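Local coordinates for protein 3,4-dihydroxy-2-butanone 4-phosphate synthase (Candida albicans, PDB 1TKS) that catalyses the conversion of D-ribulose 5-phosphate to formate and 3,4-dihydroxy-2-butanone 4-phosphate, a step of riboflavin biosynthesis, at residues Y15-L21 and L35-L41; E27-G33 and M175-D179; Q44-A48 and A103-A107; I89-A94 and D122-H128; R133-L139 and T146-Q151. One frame throughout, in Å; residues are numbered along the deposited sequence.

Contact 1: Y15-L21 and L35-L41; sequences YKNGEFL and LIMAAEL
Met37 lies against Phe20 where the chain leaves helix 8-16 through a Schellman motif and enters strand 21-24, the antiparallel neighbour of strand 34-38 in the mixed sheet. From the backbone outward, Met37 CB sits 3.6 Å from both Phe20 CD2 and Glu19 O. With chi1 at 74°, CG stands between the backbone N and the carbonyl carbon and reaches Phe20 CE2 at 3.5 Å. SD then hangs over the ring face, 3.8 Å from the Phe20 centroid and displaced toward the rim, a Met-aromatic contact. The bend at chi3 (-78°) turns CE back to Gly18 O, 3.6 Å away; the same oxygen accepts from Lys46 NZ of the following helix. Gly18 is the C-prime residue of the motif, and Leu41 CD1 packs tightly on its CA. Beyond Phe20, Leu21 and Ile36 form a hydrogen-bonded antiparallel pair. On the helix side the Tyr15 ring lies beside the strand backbone, Ala38 N over one face, and its OH is hydrogen-bonded to Ser153. A water joins the two segments, donating to Tyr15 O and Glu19 O and accepting from Ala38 N at 2.9 Å.

Contact 2: E27-G33 and M175-D179; sequences EDRENEG and MMRLD
Leu178 lies against Arg29, the two side chains crossing at a slant with Leu178 CD2 3.5 Å from Arg29 CD, and joins the first turn of helix 178-188 to the loop between strands 21-24 and 34-38, which carries the probable metal ligand Glu30. Asp28 to Asn31 make a type I beta turn, and Asp28 OD2 also accepts from Glu30 N as an Asx turn. The bend of Arg29 at chi2 (-74°) carries its guanidinium across Leu178 to Asp179, where NH2 and OD1 form a salt bridge of 3.2 Å; the guanidinium and carboxylate planes are steeply inclined, 74° apart. Arg29 O accepts from Leu178 N and takes a second bond from a water that accepts from Asp179 N, which ties the turn to the start of the helix.

Arg177, the N-cap residue, reaches back along the loop. Its NH2 gives a bond to Glu30 O at 2.8 Å, in the guanidinium plane and in the carbonyl plane. Glu32 OE2 instead lies over the centre of the guanidinium face, so this long salt bridge rests on charge without a directed N-H. Glu30 is a probable ligand of both magnesium ions; Arg177 holds its backbone carbonyl, not its carboxylate. Glu32 packs on Thr99 and Met175 on Ile101 of the second subunit. At the far end Gly33 N donates to Met176 O at 3.0 Å.

Contact 3: Q44-A48 and A103-A107; sequences QEKMA and AHDRA
His104 N donates to a water at 2.9 Å, and that water donates in turn to Gln44 OE1 at 3.1 Å. This relay is the polar link between the two segments, which share no direct hydrogen bond. Gln44 CG trans to the backbone N (chi1 -172°) comes alongside the other helix and lies 3.5 Å from His104 CA; the bend at chi2 (-84°) brings the amide to Ala103, with OE1 3.8 Å from its CB. Ala103 CB is thereby set among Gln44 O, Gln44 OE1 and Ala48 CB, with the Ala48 methyl 4.1 Å away.

The arrangement is a steep helix crossing: the axes of 44-48 and 103-107 approach to 7.9 Å at 104°, and the close approach is consistent with the small Ala103 and Ala107 facing helix 44-52. Met47 packs on Ala107, Ala103 and Arg106. Its CB meets Ala107 CB at 3.9 Å, its CG lies 3.6 Å from Ala103 O, and bends at chi2 and chi3 lead SD past Arg106 CB, the two side chains crossing at about a right angle. Val58 touches both Met47 and Arg106. The Arg106 guanidinium bridges the subunits: NH1 donates to Gly56 O of its own chain and NH2 to Ser55 O of the second subunit. Gln44 packs on Leu174 and Ala48 on Asp172 of that subunit.

Contact 4: I89-A94 and D122-H128; sequences ITCDFA and DFIKPGH
Phe93 and Phe123 meet edge to face, the edge of Phe93 directed at the face of Phe123, with centroids 5.3 Å apart and planes at 68°. Phe93 CD1 is the atom over that face, offset toward the rim and 3.7 Å from Phe123 CE2. Phe93 CE1 meanwhile touches Asp122 CB at 3.6 Å, and Cys91 SG adds an oblique sulfur-aromatic contact to Phe123. Ser112 of helix 103-114 touches both rings, and Leu113 touches Phe123 and Cys91. Ala94 CB rests against CG1 and CD1 of Ile124, whose side chain shares a sheet face with Asp92.

Backbone bonds frame the apolar centre: Asp92 and Ile124 bond to each other in both directions, and Ala94 N donates to Asp122 O. Toward the corner of the chain, Asp92 OD2 accepts from His128 N at 2.8 Å, the donor rising above the carboxylate plane. Gly127 CA lies 3.5 Å from Cys91 CA. With chi1 at 56°, Thr90 OG1 faces Gly127 N, which donates to it at 2.8 Å along a nearly straight line (168°). A water bridges OG1 to Gly127 O. The cis peptide before Pro126 lies at this corner, and Pro126 packs on Tyr87 of the second subunit, as His128 does on Tyr57 of that subunit. Strands 91-93 and 123-124 make a short two-stranded antiparallel sheet, and the loop and corner beside it meet the second subunit.

Contact 5: R133-L139 and T146-Q151; sequences RAVPGLL and TEAAVQ
Ala134 CB packs on Val150 CG2, 3.6 Å away, and on Thr146 CG2, and this is the dense, buried side of the contact. Glu147 is held here too. Its chain bends at chi2 (67°) and brings the carboxylate back to the loop, where OE2 accepts from Val135 N at 3.0 Å, nearly straight (165°), through its anti lone pair. The Val135 CG2 methyl lies against the same oxygen. OE1 forms a salt bridge with Arg142, one of the probable D-ribulose 5-phosphate-binding residues, as is Thr146, which probably links the start of helix 145-155 to the substrate site. A water lies 2.7 Å from both Arg133 O and Glu147 OE2.

The segments form a strand-loop-helix connection: strand 129-134 runs into a type II beta turn from Val135 to Leu138, and the chain returns to helix 145-155. Pro136 and Gly137 at the head of that turn are exposed and hardly touch the helix; the Gly137 backbone, at positive phi, suits glycine. Past the turn, Leu138 lies across Val150 at about a right angle, CD2 3.7 Å from CG1, and CD1 lies near Gln151 CA and CB. Leu139 CD2 reaches the Ala148 backbone, with Leu198 and Val199 of helix 195-203 beyond.

Contact 1 closes first along the chain, its centre about 8 Å from that of the chain, on the mixed sheet; contact 2 alternates with it in sequence and encloses contacts 3, 4 and 5. Contact 1 touches contact 3 through Lys46 and contact 5 through Ala149, their centres about 13 and 15 Å away. Contacts 3 and 4 interleave around helix 103-114 and meet where Arg106 CD packs on His128 O. Contacts 2 and 4, about 32 Å apart between centres, lie on opposite sides of the chain's centre, yet both, like contact 3, touch the second subunit. Contacts 2 and 5 hold probable metal- and substrate-binding residues; Ile36 of contact 1 lies near two more, Asp34 and His145.

Contact 1: Y15-L21 and L35-L41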
# COMPACT_ATOMS: atom_id res chain seq x y z
N TYR B 15 16.21 16.23 -8.22
CA TYR B 15 15.10 16.18 -7.28
C TYR B 15 14.30 17.48 -7.37
O TYR B 15 13.07 17.46 -7.33
CB TYR B 15 15.67 15.97 -5.87
CG TYR B 15 14.67 15.64 -4.79
CD1 TYR B 15 14.00 16.65 -4.11
CD2 TYR B 15 14.42 14.32 -4.42
CE1 TYR B 15 13.11 16.35 -3.07
CE2 TYR B 15 13.53 14.00 -3.40
CZ TYR B 15 12.88 15.03 -2.72
OH TYR B 15 12.02 14.72 -1.70
N LYS B 16 14.99 18.60 -7.51
CA LYS B 16 14.31 19.89 -7.62
C LYS B 16 13.47 19.94 -8.90
O LYS B 16 12.42 20.59 -8.94
CB LYS B 16 15.35 21.02 -7.63
CG LYS B 16 14.77 22.42 -7.59
CD LYS B 16 15.88 23.45 -7.68
CE LYS B 16 16.85 23.32 -6.50
NZ LYS B 16 18.06 24.18 -6.67
N ASN B 17 13.94 19.25 -9.94
CA ASN B 17 13.25 19.23 -11.23
C ASN B 17 12.16 18.15 -11.30
O ASN B 17 11.68 17.81 -12.38
CB ASN B 17 14.27 19.03 -12.36
CG ASN B 17 13.91 19.80 -13.62
OD1 ASN B 17 14.67 19.81 -14.59
ND2 ASN B 17 12.76 20.46 -13.61
N GLY B 18 11.79 17.61 -10.14
CA GLY B 18 10.74 16.61 -10.09
C GLY B 18 11.10 15.17 -10.42
O GLY B 18 10.21 14.36 -10.70
N GLU B 19 12.38 14.84 -10.40
CA GLU B 19 12.79 13.48 -10.70
C GLU B 19 12.82 12.66 -9.43
O GLU B 19 12.88 13.19 -8.32
CB GLU B 19 14.18 13.43 -11.32
CG GLU B 19 14.38 14.29 -12.54
CD GLU B 19 15.73 14.08 -13.18
OE1 GLU B 19 16.23 15.02 -13.83
OE2 GLU B 19 16.29 12.97 -13.04
N PHE B 20 12.79 11.35 -9.62
CA PHE B 20 12.87 10.40 -8.52
C PHE B 20 14.35 10.20 -8.26
O PHE B 20 15.20 10.51 -9.11
CB PHE B 20 12.30 9.05 -8.93
CG PHE B 20 10.82 8.91 -8.76
CD1 PHE B 20 9.98 8.85 -9.87
CD2 PHE B 20 10.27 8.80 -7.49
CE1 PHE B 20 8.61 8.68 -9.71
CE2 PHE B 20 8.90 8.63 -7.32
CZ PHE B 20 8.07 8.56 -8.43
N LEU B 21 14.66 9.70 -7.08
CA LEU B 21 16.01 9.35 -6.70
C LEU B 21 15.88 7.99 -6.03
O LEU B 21 14.91 7.75 -5.31
CB LEU B 21 16.61 10.35 -5.71
CG LEU B 21 17.09 11.69 -6.27
CD1 LEU B 21 17.61 12.56 -5.13
CD2 LEU B 21 18.18 11.47 -7.30
N LEU B 35 12.35 4.44 -3.80
CA LEU B 35 12.20 5.56 -4.71
C LEU B 35 11.68 6.72 -3.87
O LEU B 35 10.76 6.54 -3.06
CB LEU B 35 11.18 5.22 -5.81
CG LEU B 35 11.73 4.38 -6.95
CD1 LEU B 35 10.59 3.97 -7.86
CD2 LEU B 35 12.77 5.19 -7.72
N ILE B 36 12.27 7.90 -4.04
CA ILE B 36 11.85 9.09 -3.30
C ILE B 36 11.83 10.31 -4.21
O ILE B 36 12.72 10.49 -5.04
CB ILE B 36 12.82 9.43 -2.14
CG1 ILE B 36 13.06 8.21 -1.25
CG2 ILE B 36 12.24 10.59 -1.32
CD1 ILE B 36 13.96 8.48 -0.05
N MET B 37 10.80 11.15 -4.06
CA MET B 37 10.72 12.38 -4.83
C MET B 37 9.93 13.42 -4.05
O MET B 37 9.29 13.10 -3.05
CB MET B 37 10.08 12.16 -6.22
CG MET B 37 8.57 11.92 -6.26
SD MET B 37 7.90 12.12 -7.93
CE MET B 37 7.84 13.89 -8.08
N ALA B 38 9.99 14.66 -4.50
CA ALA B 38 9.30 15.77 -3.85
C ALA B 38 7.79 15.54 -3.86
O ALA B 38 7.20 15.30 -4.90
CB ALA B 38 9.64 17.07 -4.55
N ALA B 39 7.17 15.64 -2.69
CA ALA B 39 5.73 15.44 -2.57
C ALA B 39 4.93 16.41 -3.43
O ALA B 39 3.95 16.03 -4.07
CB ALA B 39 5.30 15.55 -1.11
N GLU B 40 5.35 17.68 -3.44
CA GLU B 40 4.64 18.70 -4.19
C GLU B 40 4.76 18.56 -5.70
O GLU B 40 4.02 19.20 -6.45
CB GLU B 40 5.13 20.09 -3.79
CG GLU B 40 6.61 20.32 -4.04
CD GLU B 40 7.13 21.56 -3.34
OE1 GLU B 40 7.01 22.67 -3.89
OE2 GLU B 40 7.65 21.41 -2.21
N LEU B 41 5.66 17.70 -6.16
CA LEU B 41 5.85 17.54 -7.60
C LEU B 41 5.36 16.23 -8.19
O LEU B 41 5.41 16.05 -9.40
CB LEU B 41 7.34 17.71 -7.94
CG LEU B 41 8.00 19.01 -7.50
CD1 LEU B 41 9.49 18.97 -7.85
CD2 LEU B 41 7.32 20.19 -8.17
O HOH W 1 11.43 15.24 -6.99

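Contact 2: E27-G33 and M175-D179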
# COMPACT_ATOMS: atom_id res chain seq x y z
N GLU B 27 26.63 2.36 1.10
CA GLU B 27 27.15 1.70 -0.09
C GLU B 27 27.03 0.18 -0.14
O GLU B 27 27.32 -0.43 -1.16
CB GLU B 27 28.63 2.08 -0.29
CG GLU B 27 28.90 3.57 -0.33
CD GLU B 27 30.29 3.89 -0.86
OE1 GLU B 27 31.16 3.00 -0.82
OE2 GLU B 27 30.51 5.04 -1.30
N ASP B 28 26.58 -0.44 0.95
CA ASP B 28 26.49 -1.91 1.00
C ASP B 28 25.64 -2.54 -0.11
O ASP B 28 24.52 -2.11 -0.37
CB ASP B 28 25.96 -2.38 2.36
CG ASP B 28 26.35 -3.81 2.65
OD1 ASP B 28 27.53 -4.05 2.98
OD2 ASP B 28 25.48 -4.70 2.54
N ARG B 29 26.19 -3.58 -0.73
CA ARG B 29 25.49 -4.27 -1.81
C ARG B 29 24.16 -4.88 -1.39
O ARG B 29 23.27 -5.04 -2.22
CB ARG B 29 26.37 -5.37 -2.39
CG ARG B 29 27.67 -4.90 -3.02
CD ARG B 29 27.43 -4.21 -4.35
NE ARG B 29 28.68 -3.91 -5.04
CZ ARG B 29 28.76 -3.36 -6.25
NH1 ARG B 29 29.94 -3.12 -6.79
NH2 ARG B 29 27.65 -3.06 -6.91
N GLU B 30 24.01 -5.21 -0.11
CA GLU B 30 22.77 -5.83 0.34
C GLU B 30 21.64 -4.87 0.68
O GLU B 30 20.53 -5.29 0.98
CB GLU B 30 23.04 -6.74 1.54
CG GLU B 30 23.94 -7.92 1.21
CD GLU B 30 23.92 -9.00 2.27
OE1 GLU B 30 24.47 -8.78 3.37
OE2 GLU B 30 23.34 -10.07 2.00
N ASN B 31 21.92 -3.57 0.63
CA ASN B 31 20.89 -2.57 0.92
C ASN B 31 19.74 -2.68 -0.07
O ASN B 31 19.94 -2.99 -1.24
CB ASN B 31 21.46 -1.16 0.83
CG ASN B 31 22.36 -0.80 1.99
OD1 ASN B 31 23.23 0.07 1.87
ND2 ASN B 31 22.16 -1.46 3.13
N GLU B 32 18.53 -2.40 0.41
CA GLU B 32 17.34 -2.42 -0.44
C GLU B 32 17.03 -0.96 -0.79
O GLU B 32 17.11 -0.08 0.08
CB GLU B 32 16.16 -3.06 0.30
CG GLU B 32 16.50 -4.39 0.96
CD GLU B 32 15.27 -5.11 1.47
OE1 GLU B 32 14.37 -4.44 2.00
OE2 GLU B 32 15.22 -6.35 1.34
N GLY B 33 16.69 -0.71 -2.05
CA GLY B 33 16.43 0.66 -2.48
C GLY B 33 15.00 1.15 -2.51
O GLY B 33 14.06 0.41 -2.81
N MET B 175 12.40 -7.39 -2.74
CA MET B 175 12.87 -6.01 -2.74
C MET B 175 14.18 -5.92 -3.52
O MET B 175 15.01 -6.83 -3.47
CB MET B 175 13.07 -5.51 -1.31
CG MET B 175 11.84 -4.82 -0.70
SD MET B 175 10.33 -5.83 -0.66
CE MET B 175 9.05 -4.51 -0.51
N MET B 176 14.35 -4.83 -4.25
CA MET B 176 15.55 -4.64 -5.05
C MET B 176 16.77 -4.29 -4.22
O MET B 176 16.76 -3.31 -3.46
CB MET B 176 15.35 -3.55 -6.10
CG MET B 176 14.40 -3.92 -7.22
SD MET B 176 14.55 -2.77 -8.59
CE MET B 176 12.91 -2.88 -9.28
N ARG B 177 17.82 -5.09 -4.37
CA ARG B 177 19.10 -4.88 -3.70
C ARG B 177 19.87 -3.88 -4.55
O ARG B 177 19.37 -3.46 -5.60
CB ARG B 177 19.87 -6.20 -3.63
CG ARG B 177 19.11 -7.34 -2.98
CD ARG B 177 19.02 -7.13 -1.48
NE ARG B 177 18.28 -8.20 -0.81
CZ ARG B 177 18.17 -8.32 0.51
NH1 ARG B 177 17.47 -9.32 1.03
NH2 ARG B 177 18.77 -7.45 1.31
N LEU B 178 21.09 -3.53 -4.15
CA LEU B 178 21.88 -2.55 -4.90
C LEU B 178 22.04 -2.87 -6.38
O LEU B 178 21.79 -2.01 -7.23
CB LEU B 178 23.27 -2.36 -4.27
CG LEU B 178 24.13 -1.27 -4.93
CD1 LEU B 178 23.46 0.09 -4.74
CD2 LEU B 178 25.53 -1.26 -4.32
N ASP B 179 22.44 -4.10 -6.70
CA ASP B 179 22.63 -4.46 -8.09
C ASP B 179 21.38 -4.22 -8.92
O ASP B 179 21.44 -3.65 -10.01
CB ASP B 179 23.09 -5.91 -8.21
CG ASP B 179 24.57 -6.07 -7.93
OD1 ASP B 179 25.23 -5.05 -7.66
OD2 ASP B 179 25.08 -7.21 -7.99
O HOH W 2 23.10 -6.24 -4.71

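Contact 3: Q44-A48 and A103-A107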
# COMPACT_ATOMS: atom_id res chain seq x y z
N GLN B 44 0.16 12.38 -11.49
CA GLN B 44 -0.59 11.14 -11.63
C GLN B 44 0.32 10.10 -12.28
O GLN B 44 0.41 8.97 -11.80
CB GLN B 44 -1.82 11.37 -12.51
CG GLN B 44 -2.77 10.18 -12.59
CD GLN B 44 -2.38 9.14 -13.62
OE1 GLN B 44 -3.02 8.09 -13.72
NE2 GLN B 44 -1.35 9.42 -14.41
N GLU B 45 0.99 10.48 -13.36
CA GLU B 45 1.88 9.57 -14.06
C GLU B 45 3.04 9.10 -13.19
O GLU B 45 3.40 7.93 -13.21
CB GLU B 45 2.46 10.22 -15.32
CG GLU B 45 1.46 10.61 -16.40
CD GLU B 45 0.61 11.81 -16.02
OE1 GLU B 45 1.01 12.58 -15.12
OE2 GLU B 45 -0.46 11.99 -16.64
N LYS B 46 3.61 10.02 -12.41
CA LYS B 46 4.74 9.66 -11.55
C LYS B 46 4.31 8.75 -10.41
O LYS B 46 5.08 7.89 -9.97
CB LYS B 46 5.41 10.92 -11.02
CG LYS B 46 6.22 11.65 -12.08
CD LYS B 46 6.67 13.02 -11.62
CE LYS B 46 7.62 13.63 -12.64
NZ LYS B 46 8.07 14.99 -12.26
N MET B 47 3.08 8.94 -9.93
CA MET B 47 2.56 8.09 -8.87
C MET B 47 2.28 6.70 -9.45
O MET B 47 2.49 5.68 -8.80
CB MET B 47 1.26 8.67 -8.29
CG MET B 47 0.63 7.78 -7.21
SD MET B 47 1.63 7.58 -5.71
CE MET B 47 2.61 6.18 -6.04
N ALA B 48 1.79 6.67 -10.69
CA ALA B 48 1.51 5.40 -11.33
C ALA B 48 2.82 4.64 -11.49
O ALA B 48 2.87 3.42 -11.34
CB ALA B 48 0.86 5.62 -12.70
N ALA B 103 -4.11 6.43 -8.81
CA ALA B 103 -2.85 7.15 -8.93
C ALA B 103 -3.13 8.65 -8.87
O ALA B 103 -2.41 9.40 -8.21
CB ALA B 103 -2.16 6.79 -10.25
N HIS B 104 -4.19 9.07 -9.55
CA HIS B 104 -4.58 10.48 -9.57
C HIS B 104 -4.86 11.00 -8.17
O HIS B 104 -4.38 12.07 -7.78
CB HIS B 104 -5.83 10.67 -10.43
CG HIS B 104 -6.54 11.97 -10.18
ND1 HIS B 104 -6.34 13.09 -10.95
CD2 HIS B 104 -7.43 12.32 -9.22
CE1 HIS B 104 -7.08 14.09 -10.48
NE2 HIS B 104 -7.74 13.65 -9.43
N ASP B 105 -5.65 10.24 -7.41
CA ASP B 105 -6.02 10.63 -6.06
C ASP B 105 -4.84 10.62 -5.09
O ASP B 105 -4.65 11.57 -4.33
CB ASP B 105 -7.14 9.72 -5.54
CG ASP B 105 -8.48 9.99 -6.22
OD1 ASP B 105 -8.54 10.80 -7.16
OD2 ASP B 105 -9.49 9.39 -5.79
N ARG B 106 -4.05 9.55 -5.10
CA ARG B 106 -2.90 9.49 -4.20
C ARG B 106 -1.90 10.59 -4.52
O ARG B 106 -1.28 11.14 -3.61
CB ARG B 106 -2.24 8.10 -4.23
CG ARG B 106 -2.99 7.09 -3.38
CD ARG B 106 -2.16 5.88 -3.00
NE ARG B 106 -2.11 4.85 -4.03
CZ ARG B 106 -1.48 3.69 -3.88
NH1 ARG B 106 -0.86 3.42 -2.74
NH2 ARG B 106 -1.49 2.79 -4.85
N ALA B 107 -1.74 10.92 -5.80
CA ALA B 107 -0.81 11.98 -6.17
C ALA B 107 -1.35 13.33 -5.68
O ALA B 107 -0.60 14.15 -5.15
CB ALA B 107 -0.63 12.01 -7.69
O HOH W 3 -5.37 7.62 -11.78

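Contact 4: I89-A94 and D122-H128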
# COMPACT_ATOMS: atom_id res chain seq x y z
N ILE B 89 -2.22 8.84 11.27
CA ILE B 89 -3.48 8.32 10.76
C ILE B 89 -3.43 8.57 9.25
O ILE B 89 -2.90 9.59 8.81
CB ILE B 89 -4.66 9.07 11.38
CG1 ILE B 89 -4.53 9.07 12.90
CG2 ILE B 89 -5.98 8.43 10.95
CD1 ILE B 89 -5.49 10.00 13.60
N THR B 90 -3.96 7.65 8.47
CA THR B 90 -3.95 7.81 7.02
C THR B 90 -4.93 8.89 6.59
O THR B 90 -5.79 9.29 7.37
CB THR B 90 -4.31 6.50 6.31
OG1 THR B 90 -5.59 6.04 6.78
CG2 THR B 90 -3.26 5.44 6.60
N CYS B 91 -4.81 9.35 5.35
CA CYS B 91 -5.69 10.41 4.86
C CYS B 91 -5.80 10.50 3.34
O CYS B 91 -4.97 9.95 2.60
CB CYS B 91 -5.19 11.76 5.38
SG CYS B 91 -3.60 12.27 4.64
N ASP B 92 -6.85 11.19 2.91
CA ASP B 92 -7.15 11.45 1.50
C ASP B 92 -7.54 12.92 1.42
O ASP B 92 -8.24 13.43 2.30
CB ASP B 92 -8.37 10.65 1.02
CG ASP B 92 -8.06 9.19 0.75
OD1 ASP B 92 -9.00 8.39 0.86
OD2 ASP B 92 -6.90 8.87 0.43
N PHE B 93 -7.09 13.61 0.38
CA PHE B 93 -7.47 15.01 0.21
C PHE B 93 -8.91 14.90 -0.27
O PHE B 93 -9.20 14.19 -1.23
CB PHE B 93 -6.61 15.67 -0.87
CG PHE B 93 -6.82 17.15 -0.99
CD1 PHE B 93 -6.48 17.99 0.06
CD2 PHE B 93 -7.33 17.70 -2.16
CE1 PHE B 93 -6.64 19.37 -0.05
CE2 PHE B 93 -7.49 19.08 -2.29
CZ PHE B 93 -7.14 19.92 -1.23
N ALA B 94 -9.82 15.60 0.40
CA ALA B 94 -11.24 15.55 0.07
C ALA B 94 -11.63 16.00 -1.34
O ALA B 94 -12.12 15.20 -2.14
CB ALA B 94 -12.03 16.35 1.10
N ASP B 122 -9.23 19.95 5.19
CA ASP B 122 -9.19 19.63 3.77
C ASP B 122 -9.00 18.13 3.55
O ASP B 122 -9.14 17.64 2.43
CB ASP B 122 -8.04 20.38 3.08
CG ASP B 122 -8.23 21.89 3.10
OD1 ASP B 122 -7.26 22.60 2.76
OD2 ASP B 122 -9.33 22.36 3.45
N PHE B 123 -8.67 17.40 4.61
CA PHE B 123 -8.44 15.96 4.48
C PHE B 123 -9.44 15.07 5.19
O PHE B 123 -10.02 15.42 6.22
CB PHE B 123 -7.03 15.61 4.97
CG PHE B 123 -5.93 16.35 4.26
CD1 PHE B 123 -5.61 17.65 4.63
CD2 PHE B 123 -5.24 15.76 3.20
CE1 PHE B 123 -4.60 18.36 3.96
CE2 PHE B 123 -4.24 16.46 2.53
CZ PHE B 123 -3.92 17.76 2.91
N ILE B 124 -9.64 13.89 4.61
CA ILE B 124 -10.53 12.87 5.15
C ILE B 124 -9.64 11.82 5.78
O ILE B 124 -8.64 11.40 5.20
CB ILE B 124 -11.37 12.20 4.05
CG1 ILE B 124 -12.26 13.24 3.36
CG2 ILE B 124 -12.24 11.10 4.65
CD1 ILE B 124 -12.93 12.73 2.10
N LYS B 125 -10.01 11.40 6.99
CA LYS B 125 -9.25 10.40 7.74
C LYS B 125 -10.23 9.35 8.26
O LYS B 125 -11.29 9.69 8.78
CB LYS B 125 -8.53 11.08 8.90
CG LYS B 125 -7.50 12.12 8.45
CD LYS B 125 -6.99 12.97 9.60
CE LYS B 125 -8.08 13.85 10.18
NZ LYS B 125 -7.52 14.84 11.15
N PRO B 126 -9.90 8.06 8.09
CA PRO B 126 -8.69 7.55 7.45
C PRO B 126 -8.70 7.73 5.94
O PRO B 126 -9.70 8.18 5.36
CB PRO B 126 -8.68 6.07 7.86
CG PRO B 126 -10.13 5.75 7.94
CD PRO B 126 -10.69 6.95 8.67
N GLY B 127 -7.59 7.39 5.30
CA GLY B 127 -7.48 7.54 3.86
C GLY B 127 -6.64 6.47 3.21
O GLY B 127 -6.49 5.38 3.74
N HIS B 128 -6.06 6.81 2.06
CA HIS B 128 -5.24 5.87 1.30
C HIS B 128 -3.76 6.24 1.20
O HIS B 128 -2.99 5.55 0.53
CB HIS B 128 -5.85 5.70 -0.09
CG HIS B 128 -7.22 5.10 -0.08
ND1 HIS B 128 -7.44 3.74 -0.21
CD2 HIS B 128 -8.44 5.66 0.08
CE1 HIS B 128 -8.73 3.50 -0.14
NE2 HIS B 128 -9.36 4.65 0.04
O HOH W 4 -5.96 3.47 5.83

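Contact 5: R133-L139 and T146-Q151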
# COMPACT_ATOMS: atom_id res chain seq x y z
N ARG B 133 6.01 10.90 10.05
CA ARG B 133 6.56 12.04 10.79
C ARG B 133 8.08 12.00 10.93
O ARG B 133 8.62 11.16 11.64
CB ARG B 133 5.93 12.12 12.18
CG ARG B 133 4.43 12.40 12.15
CD ARG B 133 3.88 12.56 13.56
NE ARG B 133 4.41 13.77 14.19
CZ ARG B 133 4.01 14.24 15.36
NH1 ARG B 133 3.07 13.62 16.06
NH2 ARG B 133 4.56 15.35 15.84
N ALA B 134 8.76 12.92 10.25
CA ALA B 134 10.22 12.99 10.32
C ALA B 134 10.62 13.76 11.58
O ALA B 134 10.07 14.83 11.86
CB ALA B 134 10.77 13.70 9.08
N VAL B 135 11.57 13.22 12.34
CA VAL B 135 12.00 13.87 13.57
C VAL B 135 12.78 15.16 13.33
O VAL B 135 13.44 15.31 12.30
CB VAL B 135 12.87 12.92 14.44
CG1 VAL B 135 12.11 11.65 14.76
CG2 VAL B 135 14.19 12.59 13.73
N PRO B 136 12.70 16.11 14.27
CA PRO B 136 13.41 17.38 14.14
C PRO B 136 14.91 17.08 14.04
O PRO B 136 15.43 16.24 14.78
CB PRO B 136 13.07 18.10 15.44
CG PRO B 136 11.69 17.62 15.73
CD PRO B 136 11.80 16.14 15.44
N GLY B 137 15.60 17.77 13.14
CA GLY B 137 17.02 17.53 12.97
C GLY B 137 17.24 16.61 11.79
O GLY B 137 18.36 16.47 11.31
N LEU B 138 16.17 15.97 11.34
CA LEU B 138 16.20 15.07 10.20
C LEU B 138 17.35 14.05 10.26
O LEU B 138 17.51 13.38 11.28
CB LEU B 138 16.26 15.89 8.91
CG LEU B 138 15.10 16.90 8.77
CD1 LEU B 138 15.29 17.72 7.50
CD2 LEU B 138 13.76 16.17 8.75
N LEU B 139 18.13 13.93 9.19
CA LEU B 139 19.22 12.96 9.14
C LEU B 139 20.32 13.13 10.18
O LEU B 139 21.11 12.21 10.40
CB LEU B 139 19.85 12.95 7.75
CG LEU B 139 18.95 12.37 6.66
CD1 LEU B 139 19.65 12.48 5.32
CD2 LEU B 139 18.61 10.92 6.98
N THR B 146 12.57 8.30 6.08
CA THR B 146 11.57 9.34 6.29
C THR B 146 12.31 10.66 6.42
O THR B 146 11.98 11.64 5.74
CB THR B 146 10.76 9.09 7.58
OG1 THR B 146 10.00 7.89 7.44
CG2 THR B 146 9.81 10.25 7.85
N GLU B 147 13.32 10.69 7.28
CA GLU B 147 14.12 11.89 7.47
C GLU B 147 14.84 12.24 6.17
O GLU B 147 14.98 13.42 5.84
CB GLU B 147 15.15 11.68 8.58
CG GLU B 147 14.60 11.72 10.01
CD GLU B 147 13.68 10.55 10.32
OE1 GLU B 147 13.98 9.42 9.87
OE2 GLU B 147 12.67 10.75 11.03
N ALA B 148 15.29 11.23 5.43
CA ALA B 148 15.99 11.49 4.19
C ALA B 148 15.11 12.23 3.19
O ALA B 148 15.55 13.19 2.55
CB ALA B 148 16.48 10.18 3.58
N ALA B 149 13.85 11.80 3.06
CA ALA B 149 12.92 12.44 2.13
C ALA B 149 12.71 13.91 2.48
O ALA B 149 12.81 14.77 1.60
CB ALA B 149 11.57 11.70 2.14
N VAL B 150 12.44 14.21 3.74
CA VAL B 150 12.23 15.59 4.14
C VAL B 150 13.54 16.39 4.01
O VAL B 150 13.52 17.58 3.70
CB VAL B 150 11.69 15.67 5.59
CG1 VAL B 150 11.50 17.13 6.01
CG2 VAL B 150 10.37 14.92 5.68
N GLN B 151 14.67 15.73 4.23
CA GLN B 151 15.97 16.38 4.11
C GLN B 151 16.23 16.77 2.65
O GLN B 151 16.72 17.87 2.37
CB GLN B 151 17.09 15.45 4.59
CG GLN B 151 18.44 16.13 4.77
CD GLN B 151 18.63 16.67 6.17
OE1 GLN B 151 18.57 17.88 6.41
NE2 GLN B 151 18.85 15.77 7.12
O HOH W 5 10.58 9.27 11.78